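Local structure of putative periplasmic protein (Salmonella enterica subsp. enterica serovar Typhimurium, 4J32) at residues B[12-17]-B[93-98]; B[58-63]-B[83-88]; B[67-72]-B[78-83]. The protein probably protects the bacterium from its own type VI secretion effector Tae4, a papain-like peptidoglycan hydrolase, by binding and inhibiting it in the periplasm. All coordinates share one frame; numbering follows the deposited sequence.

Interaction 1: residues B[12-17]-B[93-98]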
loop_
_atom_site.group_PDB
_atom_site.type_symbol
_atom_site.label_atom_id
_atom_site.label_comp_id
_atom_site.label_asym_id
_atom_site.label_seq_id
_atom_site.Cartn_x
_atom_site.Cartn_y
_atom_site.Cartn_z
ATOM N N GLU B 12 12.520 11.352 1.773
ATOM C CA GLU B 12 12.074 10.005 1.428
ATOM C C GLU B 12 11.334 9.368 2.597
ATOM O O GLU B 12 10.296 8.725 2.408
ATOM C CB GLU B 12 13.289 9.129 1.059
ATOM C CG GLU B 12 13.852 9.435 -0.325
ATOM C CD GLU B 12 15.195 8.749 -0.640
ATOM O OE1 GLU B 12 15.947 8.318 0.268
ATOM O OE2 GLU B 12 15.499 8.650 -1.849
ATOM N N LEU B 13 11.831 9.566 3.812
ATOM C CA LEU B 13 11.109 9.037 4.999
ATOM C C LEU B 13 9.695 9.619 5.085
ATOM O O LEU B 13 8.739 8.914 5.411
ATOM C CB LEU B 13 11.861 9.329 6.304
ATOM C CG LEU B 13 13.175 8.605 6.587
ATOM C CD1 LEU B 13 13.861 9.242 7.798
ATOM C CD2 LEU B 13 12.929 7.103 6.839
ATOM N N LEU B 14 9.563 10.910 4.816
ATOM C CA LEU B 14 8.253 11.579 4.942
ATOM C C LEU B 14 7.286 11.099 3.858
ATOM O O LEU B 14 6.099 10.912 4.121
ATOM C CB LEU B 14 8.414 13.104 4.893
ATOM C CG LEU B 14 9.072 13.672 6.165
ATOM C CD1 LEU B 14 9.537 15.115 5.925
ATOM C CD2 LEU B 14 8.116 13.605 7.340
ATOM N N LYS B 15 7.798 10.895 2.657
ATOM C CA LYS B 15 6.995 10.318 1.576
ATOM C C LYS B 15 6.618 8.859 1.903
ATOM O O LYS B 15 5.495 8.441 1.661
ATOM C CB LYS B 15 7.751 10.415 0.250
ATOM C CG LYS B 15 7.880 11.867 -0.263
ATOM C CD LYS B 15 8.986 12.011 -1.305
ATOM C CE LYS B 15 9.140 13.490 -1.733
ATOM N NZ LYS B 15 10.124 13.662 -2.836
ATOM N N ASN B 16 7.537 8.118 2.512
ATOM C CA ASN B 16 7.248 6.723 2.910
ATOM C C ASN B 16 6.193 6.678 3.987
ATOM O O ASN B 16 5.293 5.819 3.951
ATOM C CB ASN B 16 8.511 5.988 3.382
ATOM C CG ASN B 16 9.523 5.734 2.272
ATOM O OD1 ASN B 16 9.263 5.940 1.087
ATOM N ND2 ASN B 16 10.710 5.284 2.668
ATOM N N TRP B 17 6.322 7.594 4.965
ATOM C CA TRP B 17 5.309 7.797 5.990
ATOM C C TRP B 17 3.959 8.121 5.365
ATOM O O TRP B 17 2.945 7.542 5.738
ATOM C CB TRP B 17 5.719 8.900 7.001
ATOM C CG TRP B 17 4.851 8.856 8.239
ATOM C CD1 TRP B 17 5.129 8.189 9.392
ATOM C CD2 TRP B 17 3.562 9.453 8.420
ATOM N NE1 TRP B 17 4.104 8.334 10.286
ATOM C CE2 TRP B 17 3.121 9.103 9.718
ATOM C CE3 TRP B 17 2.741 10.269 7.616
ATOM C CZ2 TRP B 17 1.887 9.535 10.248
ATOM C CZ3 TRP B 17 1.514 10.693 8.132
ATOM C CH2 TRP B 17 1.097 10.335 9.444
ATOM N N GLU B 93 5.082 19.704 -1.877
ATOM C CA GLU B 93 5.487 21.053 -1.463
ATOM C C GLU B 93 5.627 21.189 0.047
ATOM O O GLU B 93 6.566 21.809 0.528
ATOM C CB GLU B 93 4.536 22.120 -2.029
ATOM C CG GLU B 93 4.572 22.206 -3.549
ATOM C CD GLU B 93 5.990 22.364 -4.118
ATOM O OE1 GLU B 93 6.747 23.260 -3.669
ATOM O OE2 GLU B 93 6.345 21.578 -5.029
ATOM N N LEU B 94 4.698 20.590 0.791
ATOM C CA LEU B 94 4.766 20.554 2.256
ATOM C C LEU B 94 6.102 19.967 2.740
ATOM O O LEU B 94 6.758 20.507 3.641
ATOM C CB LEU B 94 3.621 19.698 2.813
ATOM C CG LEU B 94 3.578 19.421 4.321
ATOM C CD1 LEU B 94 3.295 20.738 5.116
ATOM C CD2 LEU B 94 2.528 18.370 4.652
ATOM N N ILE B 95 6.476 18.853 2.136
ATOM C CA ILE B 95 7.707 18.168 2.511
ATOM C C ILE B 95 8.926 19.001 2.125
ATOM O O ILE B 95 9.901 19.091 2.882
ATOM C CB ILE B 95 7.728 16.729 1.926
ATOM C CG1 ILE B 95 6.665 15.890 2.643
ATOM C CG2 ILE B 95 9.147 16.069 2.068
ATOM C CD1 ILE B 95 6.308 14.573 1.965
ATOM N N LYS B 96 8.881 19.610 0.946
ATOM C CA LYS B 96 10.016 20.398 0.468
ATOM C C LYS B 96 10.213 21.684 1.275
ATOM O O LYS B 96 11.362 22.147 1.443
ATOM C CB LYS B 96 9.854 20.707 -1.024
ATOM C CG LYS B 96 11.114 21.285 -1.693
ATOM C CD LYS B 96 10.802 21.918 -3.040
ATOM C CE LYS B 96 10.209 20.922 -4.027
ATOM N NZ LYS B 96 9.790 21.646 -5.264
ATOM N N ARG B 97 9.093 22.243 1.766
ATOM C CA ARG B 97 9.045 23.478 2.586
ATOM C C ARG B 97 9.564 23.305 3.978
ATOM O O ARG B 97 9.745 24.300 4.676
ATOM C CB ARG B 97 7.578 23.927 2.841
ATOM C CG ARG B 97 6.941 24.823 1.871
ATOM C CD ARG B 97 5.814 25.657 2.533
ATOM N NE ARG B 97 4.666 24.889 3.032
ATOM C CZ ARG B 97 3.713 24.344 2.281
ATOM N NH1 ARG B 97 3.750 24.414 0.947
ATOM N NH2 ARG B 97 2.720 23.686 2.865
ATOM N N ARG B 98 9.701 22.063 4.436
ATOM C CA ARG B 98 9.774 21.795 5.858
ATOM C C ARG B 98 10.869 22.590 6.582
ATOM O O ARG B 98 11.975 22.806 6.052
ATOM C CB ARG B 98 9.917 20.290 6.111
ATOM C CG ARG B 98 11.284 19.731 5.748
ATOM C CD ARG B 98 11.338 18.201 5.844
ATOM N NE ARG B 98 12.696 17.770 5.530
ATOM C CZ ARG B 98 13.200 17.666 4.297
ATOM N NH1 ARG B 98 12.446 17.886 3.219
ATOM N NH2 ARG B 98 14.468 17.308 4.134
#
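Leu14 and Ile95 meet between the first and last helices of an all-helical immunity protein, helix 10-26 and helix 89-96, where their side chains lie alongside and run in opposite senses. This is the tight part of the contact. CB of Leu14 lies 3.9 Å from CD1 of Ile95, while CD1 of Leu14 packs on CG2 of Ile95 at 4.0 Å. Both residues are buried, and Tyr54 of helix 51-65 together with Gln49 of the preceding loop closes round Leu14.

Toward solvent the packing thins to a single methylene of Lys15. Its CG touches Ile95 CD1 at 3.8 Å, and the rest of the chain runs on fully extended past the isoleucine, carrying the charge outward.

Arg98 turns back toward the helix and lays its chain along Leu14. Its CG sits between the backbone N and the carbonyl carbon (chi1 72°), and the straight chain from there brings CD to 3.6 Å from Leu14 CD1. NH2 bonds to a citrate that was probably picked up from the crystallisation liquor, while NH1 donates a 2.8 Å hydrogen bond to Ile95 O, coming from above the carbonyl plane.

Interaction 2: residues B[58-63]-B[83-88]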
loop_
_atom_site.group_PDB
_atom_site.type_symbol
_atom_site.label_atom_id
_atom_site.label_comp_id
_atom_site.label_asym_id
_atom_site.label_seq_id
_atom_site.Cartn_x
_atom_site.Cartn_y
_atom_site.Cartn_z
ATOM N N ASP B 58 -1.346 13.800 7.260
ATOM C CA ASP B 58 -2.684 13.211 7.492
ATOM C C ASP B 58 -3.839 14.070 6.981
ATOM O O ASP B 58 -4.781 13.522 6.394
ATOM C CB ASP B 58 -2.888 12.895 8.979
ATOM C CG ASP B 58 -4.297 12.407 9.297
ATOM O OD1 ASP B 58 -4.613 11.227 8.995
ATOM O OD2 ASP B 58 -5.091 13.196 9.866
ATOM N N GLU B 59 -3.791 15.389 7.201
ATOM C CA GLU B 59 -4.846 16.280 6.680
ATOM C C GLU B 59 -4.997 16.138 5.168
ATOM O O GLU B 59 -6.127 16.138 4.633
ATOM C CB GLU B 59 -4.570 17.755 7.040
ATOM C CG GLU B 59 -4.751 18.086 8.514
ATOM C CD GLU B 59 -6.193 17.935 8.974
ATOM O OE1 GLU B 59 -6.399 17.582 10.152
ATOM O OE2 GLU B 59 -7.110 18.190 8.174
ATOM N N ILE B 60 -3.867 16.023 4.474
ATOM C CA ILE B 60 -3.900 15.869 3.008
ATOM C C ILE B 60 -4.365 14.466 2.635
ATOM O O ILE B 60 -5.178 14.309 1.720
ATOM C CB ILE B 60 -2.541 16.220 2.338
ATOM C CG1 ILE B 60 -2.096 17.621 2.779
ATOM C CG2 ILE B 60 -2.639 16.107 0.794
ATOM C CD1 ILE B 60 -0.624 17.972 2.379
ATOM N N ALA B 61 -3.874 13.464 3.372
ATOM C CA ALA B 61 -4.256 12.074 3.125
ATOM C C ALA B 61 -5.771 11.927 3.194
ATOM O O ALA B 61 -6.354 11.190 2.388
ATOM C CB ALA B 61 -3.582 11.131 4.122
ATOM N N LYS B 62 -6.394 12.632 4.142
ATOM C CA LYS B 62 -7.838 12.507 4.324
ATOM C C LYS B 62 -8.631 13.067 3.135
ATOM O O LYS B 62 -9.784 12.672 2.922
ATOM C CB LYS B 62 -8.280 13.093 5.675
ATOM C CG LYS B 62 -7.843 12.238 6.885
ATOM C CD LYS B 62 -8.115 12.948 8.203
ATOM C CE LYS B 62 -7.778 12.124 9.453
ATOM N NZ LYS B 62 -7.636 10.662 9.207
ATOM N N LYS B 63 -8.013 13.941 2.333
ATOM C CA LYS B 63 -8.661 14.474 1.125
ATOM C C LYS B 63 -8.762 13.365 0.061
ATOM O O LYS B 63 -9.584 13.456 -0.851
ATOM C CB LYS B 63 -7.878 15.651 0.538
ATOM C CG LYS B 63 -7.854 16.901 1.429
ATOM C CD LYS B 63 -6.862 17.926 0.896
ATOM C CE LYS B 63 -6.785 19.117 1.852
ATOM N NZ LYS B 63 -6.367 20.339 1.117
ATOM N N ILE B 83 -2.234 5.812 -3.882
ATOM C CA ILE B 83 -1.266 6.010 -4.969
ATOM C C ILE B 83 -1.458 7.423 -5.570
ATOM O O ILE B 83 -0.484 8.138 -5.817
ATOM C CB ILE B 83 -1.345 4.874 -6.036
ATOM C CG1 ILE B 83 -0.775 3.570 -5.420
ATOM C CG2 ILE B 83 -0.541 5.258 -7.309
ATOM C CD1 ILE B 83 -0.993 2.328 -6.199
ATOM N N ASP B 84 -2.707 7.834 -5.750
ATOM C CA ASP B 84 -2.956 9.197 -6.227
ATOM C C ASP B 84 -2.430 10.201 -5.185
ATOM O O ASP B 84 -1.843 11.245 -5.535
ATOM C CB ASP B 84 -4.454 9.421 -6.484
ATOM C CG ASP B 84 -4.945 8.739 -7.772
ATOM O OD1 ASP B 84 -4.103 8.255 -8.583
ATOM O OD2 ASP B 84 -6.182 8.748 -7.998
ATOM N N PHE B 85 -2.694 9.911 -3.921
ATOM C CA PHE B 85 -2.260 10.806 -2.824
ATOM C C PHE B 85 -0.756 11.068 -2.871
ATOM O O PHE B 85 -0.328 12.211 -2.729
ATOM C CB PHE B 85 -2.637 10.185 -1.477
ATOM C CG PHE B 85 -1.979 10.847 -0.269
ATOM C CD1 PHE B 85 -2.038 12.232 -0.084
ATOM C CD2 PHE B 85 -1.348 10.057 0.712
ATOM C CE1 PHE B 85 -1.435 12.846 1.062
ATOM C CE2 PHE B 85 -0.764 10.655 1.862
ATOM C CZ PHE B 85 -0.804 12.039 2.021
ATOM N N ILE B 86 0.054 10.026 -3.081
ATOM C CA ILE B 86 1.501 10.229 -2.969
ATOM C C ILE B 86 2.081 11.037 -4.132
ATOM O O ILE B 86 3.239 11.481 -4.062
ATOM C CB ILE B 86 2.285 8.930 -2.670
ATOM C CG1 ILE B 86 2.091 7.885 -3.783
ATOM C CG2 ILE B 86 1.864 8.390 -1.310
ATOM C CD1 ILE B 86 3.148 6.765 -3.784
ATOM N N HIS B 87 1.259 11.282 -5.160
ATOM C CA HIS B 87 1.618 12.186 -6.271
ATOM C C HIS B 87 1.116 13.621 -6.077
ATOM O O HIS B 87 1.324 14.498 -6.939
ATOM C CB HIS B 87 1.091 11.628 -7.596
ATOM C CG HIS B 87 1.752 10.340 -8.000
ATOM N ND1 HIS B 87 1.320 9.115 -7.547
ATOM C CD2 HIS B 87 2.808 10.092 -8.813
ATOM C CE1 HIS B 87 2.092 8.164 -8.051
ATOM N NE2 HIS B 87 3.001 8.730 -8.824
ATOM N N ASP B 88 0.444 13.860 -4.957
ATOM C CA ASP B 88 -0.196 15.164 -4.706
ATOM C C ASP B 88 0.837 16.291 -4.597
ATOM O O ASP B 88 1.832 16.160 -3.889
ATOM C CB ASP B 88 -1.086 15.069 -3.457
ATOM C CG ASP B 88 -1.776 16.364 -3.129
ATOM O OD1 ASP B 88 -1.153 17.151 -2.406
ATOM O OD2 ASP B 88 -2.925 16.600 -3.580
#
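Phe85 is directed from helix 78-86 toward helix 51-65, and its ring lies against the backbone there at Ala61. This is helix-helix packing in an all-helical core, where Cys22 of helix 10-26 and Leu91 of helix 89-96 also touch Phe85. With CG anti to the backbone N (chi1 167°), CB directs the ring across the interface. CD1 meets the other helix first, 3.9 Å from Ala61 CA. Further out, CE1 has Ala61 N at 3.4 Å and, near the ring plane, CG2 of Ile60 at 3.5 Å. On the other flank of the ring, over the same face, CE2 rests on Ala61 CB, and CZ at the tip touches the same methyl at 3.6 Å. That face is thus taken by a CH-pi contact: Ala61 CA stands 3.7 Å from the ring centroid and 17° off its normal. Ile60 comes in at the edge, its side chain crossing that of Phe85 at about a right angle.

The same Ile60 CG2 also packs on Asp88 OD1 at 3.7 Å. Asp88 is the N-cap of helix 89-96: OD1 accepts from Leu91 N, and OD2 is hydrogen-bonded to the Tyr64 hydroxyl.

No hydrogen bond crosses between the segments. The small alanine lets the helix backbone approach the ring, so the fit rests on shape and dispersion, while the carboxylate beside the isoleucine methyl is satisfied by the cap and the tyrosine.

Interaction 3: residues B[67-72]-B[78-83]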
loop_
_atom_site.group_PDB
_atom_site.type_symbol
_atom_site.label_atom_id
_atom_site.label_comp_id
_atom_site.label_asym_id
_atom_site.label_seq_id
_atom_site.Cartn_x
_atom_site.Cartn_y
_atom_site.Cartn_z
ATOM N N LEU B 67 -12.366 9.954 -0.705
ATOM C CA LEU B 67 -12.880 9.918 -2.086
ATOM C C LEU B 67 -13.653 8.630 -2.350
ATOM O O LEU B 67 -13.398 7.587 -1.724
ATOM C CB LEU B 67 -11.734 10.060 -3.103
ATOM C CG LEU B 67 -10.933 11.384 -3.135
ATOM C CD1 LEU B 67 -9.761 11.300 -4.108
ATOM C CD2 LEU B 67 -11.818 12.558 -3.470
ATOM N N LYS B 68 -14.602 8.698 -3.279
ATOM C CA LYS B 68 -15.245 7.477 -3.773
ATOM C C LYS B 68 -14.781 7.251 -5.194
ATOM O O LYS B 68 -15.052 8.077 -6.070
ATOM C CB LYS B 68 -16.776 7.584 -3.724
ATOM C CG LYS B 68 -17.331 7.945 -2.335
ATOM C CD LYS B 68 -16.977 6.907 -1.262
ATOM C CE LYS B 68 -17.040 7.541 0.123
ATOM N NZ LYS B 68 -17.546 6.593 1.166
ATOM N N TYR B 69 -14.082 6.136 -5.412
ATOM C CA TYR B 69 -13.609 5.758 -6.737
ATOM C C TYR B 69 -14.433 4.586 -7.287
ATOM O O TYR B 69 -14.741 3.643 -6.560
ATOM C CB TYR B 69 -12.132 5.337 -6.678
ATOM C CG TYR B 69 -11.112 6.455 -6.615
ATOM C CD1 TYR B 69 -9.745 6.159 -6.403
ATOM C CD2 TYR B 69 -11.478 7.799 -6.821
ATOM C CE1 TYR B 69 -8.777 7.172 -6.374
ATOM C CE2 TYR B 69 -10.507 8.824 -6.780
ATOM C CZ TYR B 69 -9.164 8.497 -6.571
ATOM O OH TYR B 69 -8.208 9.503 -6.560
ATOM N N ASN B 70 -14.746 4.655 -8.572
ATOM C CA ASN B 70 -15.589 3.655 -9.237
ATOM C C ASN B 70 -14.910 3.141 -10.509
ATOM O O ASN B 70 -14.017 3.793 -11.050
ATOM C CB ASN B 70 -16.945 4.284 -9.567
ATOM C CG ASN B 70 -17.663 4.802 -8.326
ATOM O OD1 ASN B 70 -18.171 4.006 -7.524
ATOM N ND2 ASN B 70 -17.707 6.141 -8.154
ATOM N N GLY B 71 -15.305 1.956 -10.958
ATOM C CA GLY B 71 -14.761 1.399 -12.180
ATOM C C GLY B 71 -15.700 0.394 -12.798
ATOM O O GLY B 71 -16.801 0.160 -12.291
ATOM N N SER B 72 -15.277 -0.197 -13.909
ATOM C CA SER B 72 -16.103 -1.195 -14.619
ATOM C C SER B 72 -15.913 -2.603 -14.053
ATOM O O SER B 72 -16.458 -3.583 -14.584
ATOM C CB SER B 72 -15.783 -1.190 -16.109
ATOM O OG SER B 72 -14.425 -1.537 -16.311
ATOM N N ASN B 78 -9.430 1.406 -3.000
ATOM C CA ASN B 78 -8.829 2.064 -1.847
ATOM C C ASN B 78 -7.327 2.266 -2.060
ATOM O O ASN B 78 -6.803 3.334 -1.770
ATOM C CB ASN B 78 -9.100 1.251 -0.573
ATOM C CG ASN B 78 -10.542 1.345 -0.146
ATOM O OD1 ASN B 78 -11.121 2.429 -0.190
ATOM N ND2 ASN B 78 -11.134 0.225 0.255
ATOM N N THR B 79 -6.672 1.245 -2.610
ATOM C CA THR B 79 -5.214 1.286 -2.824
ATOM C C THR B 79 -4.913 2.481 -3.739
ATOM O O THR B 79 -3.943 3.205 -3.542
ATOM C CB THR B 79 -4.716 -0.005 -3.504
ATOM O OG1 THR B 79 -5.114 -1.159 -2.746
ATOM C CG2 THR B 79 -3.151 -0.022 -3.637
ATOM N N MET B 80 -5.764 2.668 -4.749
ATOM C CA MET B 80 -5.598 3.747 -5.729
ATOM C C MET B 80 -5.659 5.149 -5.120
ATOM O O MET B 80 -4.993 6.097 -5.609
ATOM C CB MET B 80 -6.676 3.626 -6.805
ATOM C CG MET B 80 -6.424 4.521 -7.977
ATOM S SD MET B 80 -7.646 4.274 -9.296
ATOM C CE MET B 80 -6.977 2.796 -10.073
ATOM N N LYS B 81 -6.502 5.319 -4.101
ATOM C CA LYS B 81 -6.608 6.619 -3.417
ATOM C C LYS B 81 -5.221 7.017 -2.873
ATOM O O LYS B 81 -4.806 8.183 -2.999
ATOM C CB LYS B 81 -7.658 6.553 -2.293
ATOM C CG LYS B 81 -9.055 6.207 -2.814
ATOM C CD LYS B 81 -10.035 5.869 -1.702
ATOM C CE LYS B 81 -11.286 5.229 -2.320
ATOM N NZ LYS B 81 -12.283 4.889 -1.235
ATOM N N CYS B 82 -4.500 6.040 -2.316
ATOM C CA CYS B 82 -3.193 6.323 -1.704
ATOM C C CYS B 82 -2.104 6.510 -2.754
ATOM O O CYS B 82 -1.172 7.304 -2.562
ATOM C CB CYS B 82 -2.827 5.228 -0.715
ATOM S SG CYS B 82 -3.950 5.211 0.659
ATOM N N ILE B 83 -2.234 5.812 -3.882
ATOM C CA ILE B 83 -1.266 6.010 -4.969
ATOM C C ILE B 83 -1.458 7.423 -5.570
ATOM O O ILE B 83 -0.484 8.138 -5.817
ATOM C CB ILE B 83 -1.345 4.874 -6.036
ATOM C CG1 ILE B 83 -0.775 3.570 -5.420
ATOM C CG2 ILE B 83 -0.541 5.258 -7.309
ATOM C CD1 ILE B 83 -0.993 2.328 -6.199
HETATM O O HOH W 1 -14.149 4.089 -3.319
#
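A lysine turned back from helix 78-86 ties down a chain with no regular structure: Lys81 NZ donates a 3.0 Å hydrogen bond to the backbone oxygen of Leu67. The irregular 67-72 segment packs on the N-terminal turn of helix 78-86, which follows it in this all-helical fold. Lys81 is buried, and its amine is gripped three ways. Besides Leu67 O it reaches Asn78 OD1, one turn back on its own helix, at 2.9 Å, with the amine almost straight out from the amide oxygen (C=O...N angle 161°), and a water that also accepts from Tyr69 N.

The lysine's chain, extended beyond CG, doubles as a packing surface. Its CG lies 3.7 Å from Tyr69 CD1, and the ring and the lysine chain pass antiparallel. Met80 presses on the same ring, with CG 3.9 Å from Tyr69 CE1. Its sulfur makes an oblique Met-aromatic contact, SD lying 4.9 Å from the ring centroid and 47° off the normal.

The loop and helix also face other chains. Ser134 of the Tae4 chain packs on Tyr69 and Met80, as does Ala3 of a second Tai4 subunit. The water that completes the lysine's set of partners sits 2.9 Å from Lys81 NZ and equally far from Tyr69 N.

Interaction 2 is buried and nearest the chain's centre; interaction 3 is buried but peripheral, closed in partly by other chains; interaction 1, across the centre from interaction 3, is partly open to solvent. Along the sequence they are nested, 67-72/78-83 within 58-63/83-88 and both within 12-17/93-98. Interactions 2 and 3 share helix 78-86 and Ile83, and are joined by a probable, weak hydrogen bond between Tyr69 OH and Asp84 OD2. Interactions 1 and 2 meet where Leu94 CD2 packs on Ile60 CD1 at 3.9 Å. Chemistry follows position: interaction 2 is aromatic and aliphatic, interaction 1 is aliphatic with basic chains at its margin, and interaction 3 alone has hydrogen bonding between its segments, in a loop that meets Tae4.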